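Local coordinates for Csm3 (Thermoplasma volcanium, PDB 6AE2), which probably binds crRNA as a backbone subunit of the type III-A CRISPR effector complex, and is probably the subunit that cleaves target RNA, at residues I36-G41 against R172-K177; T63-N68 against D129-D134; D74-P79 against R144-I149. All blocks are in the same frame, centred on the assembly; numbering follows the deposited sequence.

Contact 1: residues I36-G41 against R172-K177; sequences IEVLTG and RGTKFK
Ile36 and Phe176 face each other as a hydrogen-bonded antiparallel pair between strands 26-38 and 175-185, in the large antiparallel sheet of this RAMP domain. Just ahead of strand 175-185, Gly173 and Thr174 form a G1 beta bulge opposite Val38. Val38 N donates to Thr174 O (3.1 Å, an N-H...O angle of 171°), whereas Val38 O takes its bond from Gly173 N. One residue is thus set against two, and Gly173 has the positive phi, 104°, that this bulge needs at its first position. On the buried face of the sheet, Phe176 CG stands anti to its own carbonyl carbon, which directs the ring alongside the neighbouring strand, and chi2 of -93° turns its edge forward: CE2 meets Val38 CG2 at 3.9 Å, and Ile36 O also lies at the ring edge, near its plane. Val38 CG2 is shared, since Thr174 OG1 sits 3.8 Å from it, the two side chains lying side by side. Ile78 of strand 71-78 packs on both Ile36 and Phe176. On the other face, Glu37 and Lys175 run side by side in extended form, touching along their methylenes (CG to CG 4.0 Å). Glu37 OE1 and Lys175 NZ remain 4.4 Å apart, an attraction short of a salt bridge, and each charge has a further weak, long partner, Lys221 for Glu37 and Glu35 for Lys175. At the loop end, the extended chain of Arg172 runs past the Leu39 carbonyl, and the turn at its end brings NH1 to Leu39 O, a 2.9 Å hydrogen bond near the guanidinium plane.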
loop_
_atom_site.group_PDB
_atom_site.type_symbol
_atom_site.label_atom_id
_atom_site.label_comp_id
_atom_site.label_asym_id
_atom_site.label_seq_id
_atom_site.Cartn_x
_atom_site.Cartn_y
_atom_site.Cartn_z
ATOM N N ILE A 36 -3.836 12.100 -2.365
ATOM C CA ILE A 36 -3.217 10.780 -2.294
ATOM C C ILE A 36 -2.800 10.542 -0.851
ATOM O O ILE A 36 -1.903 11.225 -0.337
ATOM C CB ILE A 36 -2.012 10.663 -3.234
ATOM C CG1 ILE A 36 -2.445 10.832 -4.688
ATOM C CG2 ILE A 36 -1.297 9.338 -3.026
ATOM C CD1 ILE A 36 -1.300 10.762 -5.659
ATOM N N GLU A 37 -3.433 9.574 -0.197
ATOM C CA GLU A 37 -3.092 9.218 1.174
ATOM C C GLU A 37 -2.285 7.926 1.187
ATOM O O GLU A 37 -2.672 6.937 0.553
ATOM C CB GLU A 37 -4.340 9.064 2.044
ATOM C CG GLU A 37 -4.014 8.900 3.522
ATOM C CD GLU A 37 -5.244 8.707 4.386
ATOM O OE1 GLU A 37 -5.144 8.920 5.614
ATOM O OE2 GLU A 37 -6.305 8.340 3.840
ATOM N N VAL A 38 -1.171 7.944 1.911
ATOM C CA VAL A 38 -0.317 6.772 2.057
ATOM C C VAL A 38 -0.927 5.850 3.107
ATOM O O VAL A 38 -1.160 6.262 4.248
ATOM C CB VAL A 38 1.112 7.184 2.440
ATOM C CG1 VAL A 38 1.951 5.964 2.775
ATOM C CG2 VAL A 38 1.752 7.989 1.318
ATOM N N LEU A 39 -1.193 4.601 2.722
ATOM C CA LEU A 39 -1.709 3.586 3.636
ATOM C C LEU A 39 -0.624 2.649 4.155
ATOM O O LEU A 39 -0.627 2.310 5.343
ATOM C CB LEU A 39 -2.811 2.769 2.956
ATOM C CG LEU A 39 -4.009 3.570 2.440
ATOM C CD1 LEU A 39 -5.083 2.642 1.905
ATOM C CD2 LEU A 39 -4.569 4.468 3.533
ATOM N N THR A 40 0.297 2.211 3.293
ATOM C CA THR A 40 1.518 1.552 3.732
ATOM C C THR A 40 2.704 2.342 3.204
ATOM O O THR A 40 2.611 2.998 2.160
ATOM C CB THR A 40 1.634 0.108 3.236
ATOM O OG1 THR A 40 1.530 0.076 1.804
ATOM C CG2 THR A 40 0.521 -0.739 3.837
ATOM N N GLY A 41 3.824 2.258 3.931
ATOM C CA GLY A 41 5.049 2.965 3.597
ATOM C C GLY A 41 5.351 2.984 2.115
ATOM O O GLY A 41 5.393 1.932 1.471
ATOM N N ARG A 172 2.761 5.973 6.732
ATOM C CA ARG A 172 1.318 5.924 6.550
ATOM C C ARG A 172 0.663 7.172 7.126
ATOM O O ARG A 172 1.018 7.634 8.213
ATOM C CB ARG A 172 0.768 4.663 7.218
ATOM C CG ARG A 172 -0.646 4.752 7.775
ATOM C CD ARG A 172 -0.874 3.583 8.729
ATOM N NE ARG A 172 -2.265 3.393 9.130
ATOM C CZ ARG A 172 -3.168 2.750 8.398
ATOM N NH1 ARG A 172 -2.823 2.246 7.221
ATOM N NH2 ARG A 172 -4.412 2.610 8.836
ATOM N N GLY A 173 -0.286 7.735 6.384
ATOM C CA GLY A 173 -1.055 8.864 6.849
ATOM C C GLY A 173 -0.668 10.200 6.250
ATOM O O GLY A 173 -1.461 11.144 6.328
ATOM N N THR A 174 0.524 10.319 5.672
ATOM C CA THR A 174 0.871 11.561 5.000
ATOM C C THR A 174 0.057 11.695 3.721
ATOM O O THR A 174 -0.263 10.706 3.053
ATOM C CB THR A 174 2.362 11.626 4.671
ATOM O OG1 THR A 174 2.594 11.008 3.403
ATOM C CG2 THR A 174 3.184 10.933 5.743
ATOM N N LYS A 175 -0.286 12.931 3.385
ATOM C CA LYS A 175 -1.196 13.206 2.286
ATOM C C LYS A 175 -0.530 14.109 1.261
ATOM O O LYS A 175 0.221 15.023 1.614
ATOM C CB LYS A 175 -2.489 13.840 2.800
ATOM C CG LYS A 175 -3.456 12.818 3.372
ATOM C CD LYS A 175 -4.321 13.406 4.471
ATOM C CE LYS A 175 -5.386 12.413 4.908
ATOM N NZ LYS A 175 -6.532 13.088 5.578
ATOM N N PHE A 176 -0.810 13.837 -0.009
ATOM C CA PHE A 176 -0.273 14.593 -1.130
ATOM C C PHE A 176 -1.420 15.218 -1.909
ATOM O O PHE A 176 -2.469 14.592 -2.097
ATOM C CB PHE A 176 0.556 13.705 -2.055
ATOM C CG PHE A 176 1.800 13.157 -1.415
ATOM C CD1 PHE A 176 3.015 13.816 -1.540
ATOM C CD2 PHE A 176 1.752 11.983 -0.682
ATOM C CE1 PHE A 176 4.161 13.308 -0.949
ATOM C CE2 PHE A 176 2.890 11.471 -0.090
ATOM C CZ PHE A 176 4.095 12.133 -0.223
ATOM N N LYS A 177 -1.217 16.452 -2.361
ATOM C CA LYS A 177 -2.207 17.182 -3.141
ATOM C C LYS A 177 -1.664 17.431 -4.539
ATOM O O LYS A 177 -0.532 17.903 -4.695
ATOM C CB LYS A 177 -2.565 18.509 -2.469
ATOM C CG LYS A 177 -3.434 18.364 -1.231
ATOM C CD LYS A 177 -3.665 19.714 -0.572
ATOM C CE LYS A 177 -4.614 19.601 0.610
ATOM N NZ LYS A 177 -4.767 20.901 1.324
#

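Contact 2: residues T63-N68 against D129-D134; sequences TKYLIN and DAFLDD
Tyr65 reaches Phe131 and Leu132 in a side-chain contact across one intervening strand of the main antiparallel sheet. Strand 62-67 lies at the sheet's outer margin within this chain, and strand 71-78 separates it from 125-132; the axes of the two short segments come no nearer than 9.5 Å. The phenol spans that gap. Its CG is anti to the Tyr65 carbonyl carbon (chi1 -67°), which sends the ring toward the far strand and delivers OH to the backbone. There Leu132 N donates to Tyr65 OH over 3.0 Å, with an almost straight N-H...O angle of 167°. A weak hydrogen bond ties the same hydroxyl to Pro76 O on the strand between. The ring is wedged in by carbon as well: CE2 of Tyr65 is 3.7 Å from Leu132 CB, the two side chains crossing at about a right angle, and Leu132 CD1 lies over one ring face. Phe131 CB, one residue earlier on the same strand, comes within 4.0 Å of Tyr65 CE2, while the Phe131 ring presents its edge to Tyr65 OH. Further out, Thr63 CG2 touches Phe131 CE1 at 4.1 Å. Leu75, on the intervening strand, packs against both Tyr65 and Leu132. A polar hydroxyl thus enters a largely apolar setting with its hydrogen-bonding needs met: it accepts from Leu132 N and, in a weak bond, donates to Pro76 O, which probably holds the hydroxyl end of the ring in place.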
loop_
_atom_site.group_PDB
_atom_site.type_symbol
_atom_site.label_atom_id
_atom_site.label_comp_id
_atom_site.label_asym_id
_atom_site.label_seq_id
_atom_site.Cartn_x
_atom_site.Cartn_y
_atom_site.Cartn_z
ATOM N N THR A 63 11.999 17.100 -2.988
ATOM C CA THR A 63 12.203 18.436 -3.527
ATOM C C THR A 63 12.081 19.437 -2.386
ATOM O O THR A 63 11.623 19.107 -1.290
ATOM C CB THR A 63 11.211 18.755 -4.650
ATOM O OG1 THR A 63 11.620 19.953 -5.320
ATOM C CG2 THR A 63 9.812 18.950 -4.090
ATOM N N LYS A 64 12.496 20.671 -2.654
ATOM C CA LYS A 64 12.523 21.689 -1.612
ATOM C C LYS A 64 11.117 22.186 -1.292
ATOM O O LYS A 64 10.349 22.543 -2.190
ATOM C CB LYS A 64 13.407 22.861 -2.036
ATOM C CG LYS A 64 13.331 24.048 -1.086
ATOM C CD LYS A 64 14.261 25.176 -1.504
ATOM C CE LYS A 64 13.909 26.473 -0.781
ATOM N NZ LYS A 64 14.917 27.547 -1.018
ATOM N N TYR A 65 10.784 22.201 -0.003
ATOM C CA TYR A 65 9.606 22.880 0.514
ATOM C C TYR A 65 10.050 24.029 1.405
ATOM O O TYR A 65 11.117 23.978 2.024
ATOM C CB TYR A 65 8.704 21.950 1.339
ATOM C CG TYR A 65 8.009 20.838 0.582
ATOM C CD1 TYR A 65 8.733 19.836 -0.051
ATOM C CD2 TYR A 65 6.622 20.776 0.531
ATOM C CE1 TYR A 65 8.096 18.810 -0.727
ATOM C CE2 TYR A 65 5.975 19.755 -0.146
ATOM C CZ TYR A 65 6.717 18.775 -0.772
ATOM O OH TYR A 65 6.078 17.756 -1.444
ATOM N N LEU A 66 9.219 25.063 1.476
ATOM C CA LEU A 66 9.380 26.134 2.456
ATOM C C LEU A 66 8.390 25.844 3.580
ATOM O O LEU A 66 7.202 26.157 3.472
ATOM C CB LEU A 66 9.149 27.501 1.820
ATOM C CG LEU A 66 9.664 28.717 2.591
ATOM C CD1 LEU A 66 11.129 28.962 2.280
ATOM C CD2 LEU A 66 8.839 29.947 2.252
ATOM N N ILE A 67 8.883 25.227 4.651
ATOM C CA ILE A 67 8.036 24.734 5.731
ATOM C C ILE A 67 7.725 25.874 6.690
ATOM O O ILE A 67 8.628 26.602 7.121
ATOM C CB ILE A 67 8.710 23.561 6.461
ATOM C CG1 ILE A 67 8.588 22.290 5.620
ATOM C CG2 ILE A 67 8.102 23.351 7.844
ATOM C CD1 ILE A 67 7.227 22.123 4.965
ATOM N N ASN A 68 6.440 26.025 7.024
ATOM C CA ASN A 68 5.931 27.101 7.874
ATOM C C ASN A 68 6.194 28.477 7.267
ATOM O O ASN A 68 6.124 29.488 7.971
ATOM C CB ASN A 68 6.512 27.026 9.294
ATOM C CG ASN A 68 5.716 27.850 10.302
ATOM O OD1 ASN A 68 4.560 28.196 10.061
ATOM N ND2 ASN A 68 6.343 28.179 11.429
ATOM N N ASP A 129 2.635 16.511 -10.685
ATOM C CA ASP A 129 3.295 16.095 -9.455
ATOM C C ASP A 129 2.449 16.503 -8.255
ATOM O O ASP A 129 1.842 17.578 -8.235
ATOM C CB ASP A 129 4.689 16.719 -9.356
ATOM C CG ASP A 129 5.617 16.267 -10.474
ATOM O OD1 ASP A 129 5.276 15.293 -11.176
ATOM O OD2 ASP A 129 6.687 16.886 -10.651
ATOM N N ALA A 130 2.393 15.626 -7.259
ATOM C CA ALA A 130 1.640 15.875 -6.039
ATOM C C ALA A 130 2.600 16.182 -4.898
ATOM O O ALA A 130 3.638 15.527 -4.750
ATOM C CB ALA A 130 0.760 14.677 -5.680
ATOM N N PHE A 131 2.248 17.175 -4.089
ATOM C CA PHE A 131 3.118 17.645 -3.026
ATOM C C PHE A 131 2.415 17.540 -1.679
ATOM O O PHE A 131 1.184 17.490 -1.596
ATOM C CB PHE A 131 3.567 19.083 -3.296
ATOM C CG PHE A 131 4.246 19.247 -4.622
ATOM C CD1 PHE A 131 5.559 18.840 -4.796
ATOM C CD2 PHE A 131 3.561 19.768 -5.708
ATOM C CE1 PHE A 131 6.186 18.970 -6.024
ATOM C CE2 PHE A 131 4.183 19.904 -6.939
ATOM C CZ PHE A 131 5.497 19.503 -7.098
ATOM N N LEU A 132 3.226 17.502 -0.621
ATOM C CA LEU A 132 2.717 17.286 0.727
ATOM C C LEU A 132 1.681 18.329 1.113
ATOM O O LEU A 132 1.928 19.534 1.019
ATOM C CB LEU A 132 3.866 17.319 1.738
ATOM C CG LEU A 132 4.723 16.070 1.934
ATOM C CD1 LEU A 132 6.011 16.414 2.671
ATOM C CD2 LEU A 132 3.947 15.006 2.682
ATOM N N ASP A 133 0.519 17.854 1.549
ATOM C CA ASP A 133 -0.367 18.684 2.346
ATOM C C ASP A 133 0.397 19.029 3.615
ATOM O O ASP A 133 0.442 18.222 4.552
ATOM C CB ASP A 133 -1.678 17.941 2.648
ATOM C CG ASP A 133 -2.613 18.707 3.595
ATOM O OD1 ASP A 133 -3.833 18.459 3.530
ATOM O OD2 ASP A 133 -2.155 19.535 4.410
ATOM N N ASP A 134 1.025 20.203 3.651
ATOM C CA ASP A 134 1.730 20.642 4.855
ATOM C C ASP A 134 0.738 21.348 5.781
ATOM O O ASP A 134 0.800 22.552 6.038
ATOM C CB ASP A 134 2.931 21.513 4.501
ATOM C CG ASP A 134 2.594 22.635 3.544
ATOM O OD1 ASP A 134 1.464 22.653 3.016
ATOM O OD2 ASP A 134 3.474 23.494 3.316
#

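Contact 3: residues D74-P79 against R144-I149; sequences DLPYIP and RNVIEI
Leu75 and Pro76 of strand 71-78, in the main sheet of the RAMP fold, pack against the turn from helix 140-143 into strand 147-151, the first strand of a small two-stranded antiparallel sheet. Arg144 is the first residue to leave the helix, and the chain then makes a beta turn of type I or III with Asn145 and Val146 as its central residues; a weak backbone bond from Ile147 N to Arg144 O spans the turn. Val146 and Ile147 both aim their CB toward strand 71-78, and the pyrrolidine ring of Pro76 receives them. Pro76 CG lies 3.7 Å from Ile147 CD1 and 3.8 Å from Ile147 CG1, the two side chains meeting aslant, while Val146 CG1 comes to 4.1 Å from that same Pro76 CG. With CG1 anti to the backbone N (chi1 152°), Val146 puts this methyl forward. Val170, from the second strand of the small sheet, packs on both Pro76 and Val146. Arg144, bent at chi2 and chi3, runs antiparallel to the Leu75 side chain, its CD modelled 3.6 Å from Leu75 CD2. The guanidinium is modelled near Ile147 and the Asp74-Leu75 backbone, but this placement is doubtful. Next along the small strand, Glu148 forms a salt bridge with Arg169 and a hydrogen bond with Tyr77 of the second subunit. The two segments therefore meet chiefly through hydrocarbon, with no clear hydrogen bond between them. Arg144 is poorly ordered, so both its methylene contact and its charge are uncertain partners; the firm part is Pro76 against Val146 and Ile147.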
loop_
_atom_site.group_PDB
_atom_site.type_symbol
_atom_site.label_atom_id
_atom_site.label_comp_id
_atom_site.label_asym_id
_atom_site.label_seq_id
_atom_site.Cartn_x
_atom_site.Cartn_y
_atom_site.Cartn_z
ATOM N N ASP A 74 13.953 19.636 2.335
ATOM C CA ASP A 74 13.781 18.630 1.296
ATOM C C ASP A 74 12.789 17.590 1.798
ATOM O O ASP A 74 13.017 16.964 2.837
ATOM C CB ASP A 74 15.118 17.982 0.940
ATOM C CG ASP A 74 16.000 18.891 0.106
ATOM O OD1 ASP A 74 15.467 19.851 -0.491
ATOM O OD2 ASP A 74 17.224 18.649 0.048
ATOM N N LEU A 75 11.694 17.409 1.074
ATOM C CA LEU A 75 10.610 16.548 1.511
ATOM C C LEU A 75 10.088 15.753 0.327
ATOM O O LEU A 75 10.264 16.163 -0.828
ATOM C CB LEU A 75 9.475 17.366 2.143
ATOM C CG LEU A 75 9.633 17.819 3.593
ATOM C CD1 LEU A 75 8.697 18.995 3.870
ATOM C CD2 LEU A 75 9.346 16.651 4.527
ATOM N N PRO A 76 9.449 14.610 0.575
ATOM C CA PRO A 76 8.952 13.786 -0.532
ATOM C C PRO A 76 7.909 14.505 -1.375
ATOM O O PRO A 76 7.198 15.399 -0.907
ATOM C CB PRO A 76 8.338 12.574 0.176
ATOM C CG PRO A 76 9.049 12.499 1.471
ATOM C CD PRO A 76 9.312 13.921 1.871
ATOM N N TYR A 77 7.840 14.102 -2.639
ATOM C CA TYR A 77 6.718 14.413 -3.509
ATOM C C TYR A 77 6.468 13.198 -4.388
ATOM O O TYR A 77 7.333 12.332 -4.541
ATOM C CB TYR A 77 6.965 15.671 -4.357
ATOM C CG TYR A 77 7.877 15.476 -5.551
ATOM C CD1 TYR A 77 9.252 15.619 -5.427
ATOM C CD2 TYR A 77 7.361 15.169 -6.806
ATOM C CE1 TYR A 77 10.089 15.449 -6.514
ATOM C CE2 TYR A 77 8.192 14.993 -7.897
ATOM C CZ TYR A 77 9.554 15.137 -7.745
ATOM O OH TYR A 77 10.384 14.967 -8.827
ATOM N N ILE A 78 5.270 13.126 -4.955
ATOM C CA ILE A 78 4.883 12.001 -5.797
ATOM C C ILE A 78 4.915 12.471 -7.249
ATOM O O ILE A 78 4.078 13.293 -7.653
ATOM C CB ILE A 78 3.505 11.446 -5.416
ATOM C CG1 ILE A 78 3.527 10.920 -3.980
ATOM C CG2 ILE A 78 3.100 10.337 -6.369
ATOM C CD1 ILE A 78 2.282 10.146 -3.594
ATOM N N PRO A 79 5.851 11.990 -8.062
ATOM C CA PRO A 79 5.893 12.418 -9.465
ATOM C C PRO A 79 4.643 11.976 -10.208
ATOM O O PRO A 79 4.129 10.875 -9.998
ATOM C CB PRO A 79 7.150 11.731 -10.017
ATOM C CG PRO A 79 7.928 11.276 -8.812
ATOM C CD PRO A 79 6.927 11.043 -7.729
ATOM N N ARG A 144 10.467 15.596 8.264
ATOM C CA ARG A 144 10.907 14.245 7.940
ATOM C C ARG A 144 10.660 13.235 9.057
ATOM O O ARG A 144 11.252 12.150 9.041
ATOM C CB ARG A 144 12.383 14.249 7.541
ATOM C CG ARG A 144 12.710 15.424 6.637
ATOM C CD ARG A 144 12.528 15.062 5.167
ATOM N NE ARG A 144 13.360 13.953 4.701
ATOM C CZ ARG A 144 13.785 13.840 3.445
ATOM N NH1 ARG A 144 13.447 14.756 2.554
ATOM N NH2 ARG A 144 14.541 12.821 3.073
ATOM N N ASN A 145 9.802 13.562 10.026
ATOM C CA ASN A 145 9.014 12.509 10.652
ATOM C C ASN A 145 8.215 11.759 9.597
ATOM O O ASN A 145 7.917 10.572 9.761
ATOM C CB ASN A 145 8.072 13.102 11.697
ATOM C CG ASN A 145 8.732 13.290 13.045
ATOM O OD1 ASN A 145 9.952 13.404 13.145
ATOM N ND2 ASN A 145 7.919 13.323 14.097
ATOM N N VAL A 146 7.858 12.449 8.509
ATOM C CA VAL A 146 7.145 11.857 7.383
ATOM C C VAL A 146 7.884 10.642 6.833
ATOM O O VAL A 146 7.265 9.744 6.247
ATOM C CB VAL A 146 6.924 12.953 6.312
ATOM C CG1 VAL A 146 6.837 12.388 4.907
ATOM C CG2 VAL A 146 5.686 13.775 6.647
ATOM N N ILE A 147 9.197 10.567 7.032
ATOM C CA ILE A 147 10.013 9.535 6.408
ATOM C C ILE A 147 10.473 8.534 7.460
ATOM O O ILE A 147 11.037 8.909 8.498
ATOM C CB ILE A 147 11.203 10.137 5.638
ATOM C CG1 ILE A 147 10.739 10.578 4.242
ATOM C CG2 ILE A 147 12.333 9.129 5.525
ATOM C CD1 ILE A 147 11.840 10.916 3.284
ATOM N N GLU A 148 10.220 7.259 7.186
ATOM C CA GLU A 148 10.702 6.159 8.002
ATOM C C GLU A 148 11.861 5.470 7.291
ATOM O O GLU A 148 11.850 5.314 6.065
ATOM C CB GLU A 148 9.579 5.156 8.284
ATOM C CG GLU A 148 10.061 3.734 8.518
ATOM C CD GLU A 148 8.992 2.691 8.260
ATOM O OE1 GLU A 148 8.835 1.785 9.106
ATOM O OE2 GLU A 148 8.304 2.777 7.223
ATOM N N ILE A 149 12.868 5.080 8.065
ATOM C CA ILE A 149 13.967 4.263 7.575
ATOM C C ILE A 149 13.649 2.813 7.916
ATOM O O ILE A 149 13.560 2.447 9.094
ATOM C CB ILE A 149 15.307 4.701 8.181
ATOM C CG1 ILE A 149 15.537 6.193 7.930
ATOM C CG2 ILE A 149 16.445 3.875 7.605
ATOM C CD1 ILE A 149 16.937 6.663 8.269
#

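How the contacts relate
All three contacts reach one antiparallel sheet. Contacts 1 and 2, with centres about 13 Å apart, join where strands 175-185 and 125-132 are neighbours: Lys177 N lies 2.7 Å from Phe131 O, and Lys175 O 2.8 Å from Asp133 N, both probable hydrogen bonds. Contacts 2 and 3 are about 9 Å apart between centres and meet where strands 125-132 and 71-78 are neighbours, through a probable hydrogen bond between Ala130 N and Ile78 O, at 2.9 Å. Contact 1 reaches contact 3 by packing, Phe176 CD2 to Ile78 CD1 at 3.5 Å, with centres about 10 Å apart. Along the chain, contact 1 closes a loop enclosing the other two, whose segments alternate.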